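Local coordinates for sugar-binding transport ATP-binding protein (Pyrococcus horikoshii, PDB 1V43), which probably binds and hydrolyses ATP as the nucleotide-binding subunit that powers an ABC-type sugar importer, at residues Gly37-Leu42 against Thr195-His200; Asp82-Met87 against Glu159-Leu164. All coordinates share one frame; numbering follows the deposited sequence.

Contact 1: residues Gly37-Leu42 against Thr195-His200; sequences GEFLVL and TIYVTH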
ATOM      1  N   GLY A  37     -25.227  16.800  -0.097  1.00 25.25           N
ATOM      2  CA  GLY A  37     -25.230  15.366   0.050  1.00 17.88           C
ATOM      3  C   GLY A  37     -24.100  14.595  -0.593  1.00 18.79           C
ATOM      4  O   GLY A  37     -24.132  13.370  -0.551  1.00 20.37           O
ATOM      5  N   GLU A  38     -23.108  15.250  -1.197  1.00 17.38           N
ATOM      6  CA  GLU A  38     -22.040  14.447  -1.795  1.00 22.12           C
ATOM      7  C   GLU A  38     -20.907  14.218  -0.801  1.00 21.93           C
ATOM      8  O   GLU A  38     -20.837  14.855   0.240  1.00 20.91           O
ATOM      9  CB  GLU A  38     -21.464  15.071  -3.077  1.00 15.93           C
ATOM     10  CG  GLU A  38     -20.514  16.250  -2.867  1.00 23.19           C
ATOM     11  CD  GLU A  38     -19.832  16.716  -4.156  1.00 26.53           C
ATOM     12  OE1 GLU A  38     -19.410  17.892  -4.206  1.00 27.58           O
ATOM     13  OE2 GLU A  38     -19.700  15.917  -5.114  1.00 28.41           O
ATOM     14  N   PHE A  39     -20.050  13.269  -1.139  1.00 17.58           N
ATOM     15  CA  PHE A  39     -18.895  12.941  -0.328  1.00 18.41           C
ATOM     16  C   PHE A  39     -17.727  13.492  -1.121  1.00 20.34           C
ATOM     17  O   PHE A  39     -17.328  12.905  -2.117  1.00 19.30           O
ATOM     18  CB  PHE A  39     -18.752  11.421  -0.189  1.00 20.26           C
ATOM     19  CG  PHE A  39     -17.866  11.005   0.936  1.00 25.21           C
ATOM     20  CD1 PHE A  39     -18.359  10.207   1.963  1.00 17.97           C
ATOM     21  CD2 PHE A  39     -16.550  11.434   0.999  1.00 22.55           C
ATOM     22  CE1 PHE A  39     -17.558   9.850   3.027  1.00 18.97           C
ATOM     23  CE2 PHE A  39     -15.741  11.075   2.066  1.00 20.26           C
ATOM     24  CZ  PHE A  39     -16.247  10.282   3.082  1.00 20.27           C
ATOM     25  N   LEU A  40     -17.212  14.647  -0.727  1.00 22.62           N
ATOM     26  CA  LEU A  40     -16.089  15.210  -1.454  1.00 22.38           C
ATOM     27  C   LEU A  40     -14.790  14.975  -0.709  1.00 21.66           C
ATOM     28  O   LEU A  40     -14.681  15.312   0.461  1.00 17.85           O
ATOM     29  CB  LEU A  40     -16.261  16.711  -1.658  1.00 19.72           C
ATOM     30  CG  LEU A  40     -14.999  17.383  -2.229  1.00 26.95           C
ATOM     31  CD1 LEU A  40     -14.819  16.997  -3.706  1.00 19.55           C
ATOM     32  CD2 LEU A  40     -15.106  18.893  -2.089  1.00 30.79           C
ATOM     33  N   VAL A  41     -13.814  14.385  -1.389  1.00 20.77           N
ATOM     34  CA  VAL A  41     -12.509  14.162  -0.781  1.00 18.69           C
ATOM     35  C   VAL A  41     -11.532  15.229  -1.264  1.00 22.08           C
ATOM     36  O   VAL A  41     -11.474  15.533  -2.459  1.00 25.91           O
ATOM     37  CB  VAL A  41     -11.891  12.794  -1.168  1.00 20.94           C
ATOM     38  CG1 VAL A  41     -10.457  12.728  -0.649  1.00 19.50           C
ATOM     39  CG2 VAL A  41     -12.708  11.648  -0.583  1.00 13.76           C
ATOM     40  N   LEU A  42     -10.801  15.830  -0.331  1.00 21.78           N
ATOM     41  CA  LEU A  42      -9.781  16.802  -0.686  1.00 23.16           C
ATOM     42  C   LEU A  42      -8.501  15.957  -0.591  1.00 27.69           C
ATOM     43  O   LEU A  42      -8.097  15.530   0.497  1.00 23.51           O
ATOM     44  CB  LEU A  42      -9.742  17.961   0.303  1.00 23.25           C
ATOM     45  CG  LEU A  42     -11.021  18.776   0.487  1.00 24.62           C
ATOM     46  CD1 LEU A  42     -10.741  19.921   1.465  1.00 19.39           C
ATOM     47  CD2 LEU A  42     -11.520  19.289  -0.865  1.00 21.53           C
ATOM     48  N   THR A 195     -20.364  15.780   3.001  1.00 19.92           N
ATOM     49  CA  THR A 195     -19.147  15.424   3.718  1.00 17.69           C
ATOM     50  C   THR A 195     -17.918  15.872   2.953  1.00 21.95           C
ATOM     51  O   THR A 195     -17.799  15.611   1.758  1.00 20.98           O
ATOM     52  CB  THR A 195     -19.082  13.851   3.921  1.00 21.07           C
ATOM     53  OG1 THR A 195     -20.249  13.411   4.616  1.00 22.31           O
ATOM     54  CG2 THR A 195     -17.856  13.427   4.723  1.00 21.17           C
ATOM     55  N   ILE A 196     -17.015  16.553   3.658  1.00 25.37           N
ATOM     56  CA  ILE A 196     -15.763  17.039   3.098  1.00 22.25           C
ATOM     57  C   ILE A 196     -14.703  16.253   3.867  1.00 25.13           C
ATOM     58  O   ILE A 196     -14.562  16.364   5.089  1.00 25.03           O
ATOM     59  CB  ILE A 196     -15.647  18.572   3.276  1.00 25.33           C
ATOM     60  CG1 ILE A 196     -16.873  19.231   2.619  1.00 25.12           C
ATOM     61  CG2 ILE A 196     -14.348  19.087   2.628  1.00 18.62           C
ATOM     62  CD1 ILE A 196     -16.998  20.711   2.809  1.00 30.21           C
ATOM     63  N   TYR A 197     -13.980  15.427   3.124  1.00 19.62           N
ATOM     64  CA  TYR A 197     -13.004  14.498   3.683  1.00 23.53           C
ATOM     65  C   TYR A 197     -11.583  14.762   3.207  1.00 23.93           C
ATOM     66  O   TYR A 197     -11.308  14.743   2.009  1.00 20.63           O
ATOM     67  CB  TYR A 197     -13.437  13.092   3.268  1.00 22.24           C
ATOM     68  CG  TYR A 197     -12.814  11.928   3.993  1.00 23.51           C
ATOM     69  CD1 TYR A 197     -13.531  11.229   4.976  1.00 27.53           C
ATOM     70  CD2 TYR A 197     -11.554  11.454   3.638  1.00 31.98           C
ATOM     71  CE1 TYR A 197     -13.006  10.081   5.575  1.00 22.85           C
ATOM     72  CE2 TYR A 197     -11.020  10.304   4.228  1.00 30.06           C
ATOM     73  CZ  TYR A 197     -11.757   9.628   5.191  1.00 27.24           C
ATOM     74  OH  TYR A 197     -11.241   8.492   5.740  1.00 26.54           O
ATOM     75  N   VAL A 198     -10.684  14.986   4.160  1.00 22.84           N
ATOM     76  CA  VAL A 198      -9.289  15.263   3.854  1.00 24.75           C
ATOM     77  C   VAL A 198      -8.366  14.053   4.019  1.00 27.55           C
ATOM     78  O   VAL A 198      -8.347  13.418   5.077  1.00 23.66           O
ATOM     79  CB  VAL A 198      -8.750  16.377   4.764  1.00 23.80           C
ATOM     80  CG1 VAL A 198      -7.222  16.431   4.660  1.00 22.27           C
ATOM     81  CG2 VAL A 198      -9.375  17.711   4.384  1.00 26.27           C
ATOM     82  N   THR A 199      -7.603  13.740   2.974  1.00 25.51           N
ATOM     83  CA  THR A 199      -6.640  12.641   3.025  1.00 25.08           C
ATOM     84  C   THR A 199      -5.522  12.823   2.008  1.00 30.53           C
ATOM     85  O   THR A 199      -5.710  13.458   0.974  1.00 29.82           O
ATOM     86  CB  THR A 199      -7.286  11.252   2.768  1.00 32.86           C
ATOM     87  OG1 THR A 199      -6.287  10.243   2.937  1.00 25.60           O
ATOM     88  CG2 THR A 199      -7.842  11.139   1.334  1.00 22.51           C
ATOM     89  N   HIS A 200      -4.353  12.264   2.304  1.00 30.22           N
ATOM     90  CA  HIS A 200      -3.228  12.346   1.381  1.00 29.14           C
ATOM     91  C   HIS A 200      -3.076  10.968   0.734  1.00 23.00           C
ATOM     92  O   HIS A 200      -2.185  10.741  -0.083  1.00 30.30           O
ATOM     93  CB  HIS A 200      -1.945  12.705   2.136  1.00 36.46           C
ATOM     94  CG  HIS A 200      -1.397  11.576   2.953  1.00 50.20           C
ATOM     95  ND1 HIS A 200      -0.785  10.478   2.386  1.00 57.27           N
ATOM     96  CD2 HIS A 200      -1.428  11.340   4.286  1.00 49.79           C
ATOM     97  CE1 HIS A 200      -0.466   9.614   3.333  1.00 58.68           C
ATOM     98  NE2 HIS A 200      -0.847  10.113   4.495  1.00 53.82           N
TER
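The Phe39 ring overlaps the methyl group of Thr195: CG2 lies over one face, 4.0 Å from the ring centroid, in a CH-pi contact. They meet across two neighbouring parallel strands in the central sheet of the P-loop ATPase core, strand 39-43 running on into the Walker A loop and strand 194-199 into what is probably the histidine switch, as in other ABC subunits. With CG anti to its backbone N (chi1 -163°), Phe39 reaches along the same face to Tyr197, where CE2 comes to 3.3 Å from Tyr197 CB. The two aromatic rings form an oblique pair, centroids 5.4 Å apart and planes inclined at 46°; flat and largely apolar, they fill the layer between the sheet and helices 174-191 and 202-208, together with the aliphatic Val41. Tyr197 OH finds a hydrogen-bond partner in Glu204.

Leu40, Leu42, Ile196 and Val198 occupy the other face, on which helix 50-58 packs against the latter two. One methyl branch of Leu42, CD1, touches both beta-branched neighbours, 3.9 Å from Ile196 CG2 and the same distance from Val198 CG2.

Thr199 divides its branches: CG2 takes the crowded position between backbone N and carbonyl carbon and meets Val41 CG1 at 3.6 Å, while OG1 bonds to Glu167. Five backbone hydrogen bonds join the strands between the two side-chain layers. Leu40 and Leu42 each use both N and O, and the last rung is Thr199 N to Leu42 O, 3.1 Å long.

Contact 2: residues Asp82-Met87 against Glu159-Leu164; sequences DRNISM and EPDVLL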
ATOM      1  N   ASP A  82     -22.110  27.699  15.584  1.00 35.57           N
ATOM      2  CA  ASP A  82     -23.317  28.128  14.878  1.00 33.35           C
ATOM      3  C   ASP A  82     -23.417  27.674  13.432  1.00 32.25           C
ATOM      4  O   ASP A  82     -24.394  27.982  12.752  1.00 35.01           O
ATOM      5  CB  ASP A  82     -23.465  29.648  14.959  1.00 38.27           C
ATOM      6  CG  ASP A  82     -23.649  30.130  16.386  1.00 43.30           C
ATOM      7  OD1 ASP A  82     -24.648  29.725  17.023  1.00 51.34           O
ATOM      8  OD2 ASP A  82     -22.797  30.898  16.875  1.00 43.26           O
ATOM      9  N   ARG A  83     -22.416  26.928  12.977  1.00 31.04           N
ATOM     10  CA  ARG A  83     -22.383  26.426  11.605  1.00 28.22           C
ATOM     11  C   ARG A  83     -23.012  25.027  11.451  1.00 25.25           C
ATOM     12  O   ARG A  83     -23.212  24.564  10.330  1.00 25.42           O
ATOM     13  CB  ARG A  83     -20.936  26.380  11.093  1.00 31.83           C
ATOM     14  CG  ARG A  83     -20.227  27.735  11.073  1.00 27.33           C
ATOM     15  CD  ARG A  83     -18.871  27.641  10.417  1.00 23.96           C
ATOM     16  NE  ARG A  83     -18.114  28.877  10.563  1.00 25.16           N
ATOM     17  CZ  ARG A  83     -17.134  29.273   9.752  1.00 27.56           C
ATOM     18  NH1 ARG A  83     -16.772  28.537   8.707  1.00 22.29           N
ATOM     19  NH2 ARG A  83     -16.497  30.405  10.004  1.00 29.07           N
ATOM     20  N   ASN A  84     -23.321  24.361  12.562  1.00 23.63           N
ATOM     21  CA  ASN A  84     -23.921  23.026  12.495  1.00 30.33           C
ATOM     22  C   ASN A  84     -23.020  22.021  11.790  1.00 29.16           C
ATOM     23  O   ASN A  84     -23.419  21.401  10.810  1.00 25.36           O
ATOM     24  CB  ASN A  84     -25.259  23.067  11.759  1.00 32.88           C
ATOM     25  CG  ASN A  84     -26.320  23.803  12.535  1.00 53.37           C
ATOM     26  OD1 ASN A  84     -26.435  23.632  13.753  1.00 58.92           O
ATOM     27  ND2 ASN A  84     -27.112  24.625  11.841  1.00 52.69           N
ATOM     28  N   ILE A  85     -21.809  21.866  12.301  1.00 28.40           N
ATOM     29  CA  ILE A  85     -20.834  20.951  11.725  1.00 31.26           C
ATOM     30  C   ILE A  85     -20.338  20.013  12.806  1.00 27.49           C
ATOM     31  O   ILE A  85     -20.508  20.280  13.989  1.00 31.34           O
ATOM     32  CB  ILE A  85     -19.595  21.713  11.206  1.00 28.56           C
ATOM     33  CG1 ILE A  85     -19.037  22.571  12.351  1.00 39.27           C
ATOM     34  CG2 ILE A  85     -19.964  22.585  10.011  1.00 25.98           C
ATOM     35  CD1 ILE A  85     -17.566  22.885  12.265  1.00 37.22           C
ATOM     36  N   SER A  86     -19.711  18.925  12.381  1.00 21.95           N
ATOM     37  CA  SER A  86     -19.109  17.972  13.289  1.00 29.51           C
ATOM     38  C   SER A  86     -17.811  17.555  12.600  1.00 30.44           C
ATOM     39  O   SER A  86     -17.751  17.327  11.384  1.00 27.47           O
ATOM     40  CB  SER A  86     -20.037  16.768  13.563  1.00 25.40           C
ATOM     41  OG  SER A  86     -20.385  16.102  12.371  1.00 46.00           O
ATOM     42  N   MET A  87     -16.755  17.496  13.388  1.00 30.84           N
ATOM     43  CA  MET A  87     -15.451  17.164  12.864  1.00 34.21           C
ATOM     44  C   MET A  87     -14.966  15.835  13.408  1.00 33.66           C
ATOM     45  O   MET A  87     -15.131  15.544  14.587  1.00 32.23           O
ATOM     46  CB  MET A  87     -14.483  18.278  13.239  1.00 32.89           C
ATOM     47  CG  MET A  87     -13.024  17.994  12.947  1.00 50.51           C
ATOM     48  SD  MET A  87     -12.423  18.872  11.495  1.00 55.12           S
ATOM     49  CE  MET A  87     -12.682  17.645  10.295  1.00 58.76           C
ATOM     50  N   GLU A 159     -26.428  15.541  14.215  1.00 32.54           N
ATOM     51  CA  GLU A 159     -27.110  15.780  12.947  1.00 37.94           C
ATOM     52  C   GLU A 159     -26.559  17.057  12.291  1.00 36.57           C
ATOM     53  O   GLU A 159     -27.288  18.013  12.025  1.00 39.60           O
ATOM     54  CB  GLU A 159     -28.614  15.915  13.185  1.00 41.39           C
ATOM     55  CG  GLU A 159     -29.214  14.784  14.008  1.00 53.16           C
ATOM     56  CD  GLU A 159     -30.731  14.788  13.979  1.00 61.16           C
ATOM     57  OE1 GLU A 159     -31.312  14.253  13.010  1.00 63.39           O
ATOM     58  OE2 GLU A 159     -31.340  15.341  14.919  1.00 61.96           O
ATOM     59  N   PRO A 160     -25.259  17.065  11.994  1.00 30.75           N
ATOM     60  CA  PRO A 160     -24.617  18.225  11.377  1.00 28.59           C
ATOM     61  C   PRO A 160     -25.118  18.452   9.964  1.00 29.03           C
ATOM     62  O   PRO A 160     -25.569  17.511   9.309  1.00 26.70           O
ATOM     63  CB  PRO A 160     -23.153  17.829  11.392  1.00 19.37           C
ATOM     64  CG  PRO A 160     -23.242  16.375  11.007  1.00 22.31           C
ATOM     65  CD  PRO A 160     -24.402  15.870  11.869  1.00 25.48           C
ATOM     66  N   ASP A 161     -25.055  19.699   9.504  1.00 25.53           N
ATOM     67  CA  ASP A 161     -25.457  20.014   8.138  1.00 26.95           C
ATOM     68  C   ASP A 161     -24.266  19.702   7.248  1.00 24.14           C
ATOM     69  O   ASP A 161     -24.411  19.497   6.057  1.00 21.47           O
ATOM     70  CB  ASP A 161     -25.826  21.493   7.984  1.00 36.68           C
ATOM     71  CG  ASP A 161     -27.149  21.832   8.642  1.00 40.70           C
ATOM     72  OD1 ASP A 161     -28.049  20.967   8.630  1.00 40.59           O
ATOM     73  OD2 ASP A 161     -27.296  22.959   9.161  1.00 47.14           O
ATOM     74  N   VAL A 162     -23.082  19.672   7.844  1.00 22.88           N
ATOM     75  CA  VAL A 162     -21.860  19.382   7.114  1.00 17.29           C
ATOM     76  C   VAL A 162     -20.946  18.545   8.005  1.00 23.98           C
ATOM     77  O   VAL A 162     -20.670  18.903   9.159  1.00 21.57           O
ATOM     78  CB  VAL A 162     -21.128  20.683   6.701  1.00 23.70           C
ATOM     79  CG1 VAL A 162     -19.881  20.338   5.916  1.00 23.37           C
ATOM     80  CG2 VAL A 162     -22.051  21.565   5.842  1.00 18.67           C
ATOM     81  N   LEU A 163     -20.498  17.420   7.463  1.00 23.62           N
ATOM     82  CA  LEU A 163     -19.633  16.499   8.183  1.00 22.24           C
ATOM     83  C   LEU A 163     -18.218  16.718   7.665  1.00 19.08           C
ATOM     84  O   LEU A 163     -17.987  16.717   6.457  1.00 20.72           O
ATOM     85  CB  LEU A 163     -20.099  15.067   7.924  1.00 21.19           C
ATOM     86  CG  LEU A 163     -19.380  13.942   8.660  1.00 29.49           C
ATOM     87  CD1 LEU A 163     -19.476  14.190  10.161  1.00 24.84           C
ATOM     88  CD2 LEU A 163     -20.026  12.602   8.300  1.00 29.79           C
ATOM     89  N   LEU A 164     -17.284  16.924   8.579  1.00 20.57           N
ATOM     90  CA  LEU A 164     -15.912  17.200   8.207  1.00 21.79           C
ATOM     91  C   LEU A 164     -14.981  16.166   8.817  1.00 24.94           C
ATOM     92  O   LEU A 164     -15.029  15.915  10.024  1.00 20.09           O
ATOM     93  CB  LEU A 164     -15.506  18.602   8.699  1.00 22.68           C
ATOM     94  CG  LEU A 164     -16.394  19.791   8.327  1.00 24.91           C
ATOM     95  CD1 LEU A 164     -15.885  21.047   9.026  1.00 21.72           C
ATOM     96  CD2 LEU A 164     -16.404  19.982   6.805  1.00 28.32           C
TER
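Asn84 and Asp161 meet first through polar groups. The carbonyl O of Asn84 accepts Asp161 N at 2.7 Å and, weakly, Val162 N. The side chains lie alongside each other with amide and carboxylate planes nearly perpendicular; the bond from Asn84 ND2 to Asp161 OD2 (3.2 Å) is weak, bent to 125° at the hydrogen. Asparagine also tolerates the positive phi of 61° at this turn into the strand. Further along, Ser86 N bonds weakly to Val162 O, whereas Ser86 O takes Leu164 N firmly at 2.9 Å.

Apolar contacts gather on one face. Ile85 CG2 lies 4.0 Å from Val162 CB, and Ile85 CD1 reaches Leu164 CD1. Met87, bent at chi2 and chi3, crowds its methyl against Leu164, though the exact placing is doubtful, and also touches Leu54 of helix 50-58. An alanine in place of Met87 would probably uncover Leu164 and open a gap beside Leu54.

On the opposite face Ser86 OG, held between N and carbonyl carbon (chi1 58°), presses against Pro160 CG and Leu163 CD1, where a larger side chain would have little space; OG also bonds weakly to Ala155 O.

Such parallel pairing beside the Walker B strand is characteristic of the ABC-type P-loop ATPase core, whose outer strand leads toward the Q-loop.

In the fold
Both contacts belong to one sheet, their centres 13 Å apart, and contact 2 is nested within the stretch of chain that contact 1 closes. The seam between them joins strands 162-166 and 194-199: Ile196 N lies 3.0 Å from Leu163 O, a probable hydrogen bond, and Ile196 CB packs 3.9 Å from Leu164 CD2. Helix 50-58 spans the face shared by Leu164 and Ile196. It begins in the ATP-binding Walker A loop, empty of nucleotide in this chain. Contact 1 lies closer to that site: measured side chain to side chain, Val198 is about 4 Å from Thr51, whereas Met87 of contact 2 stays about 8 Å from the same residue.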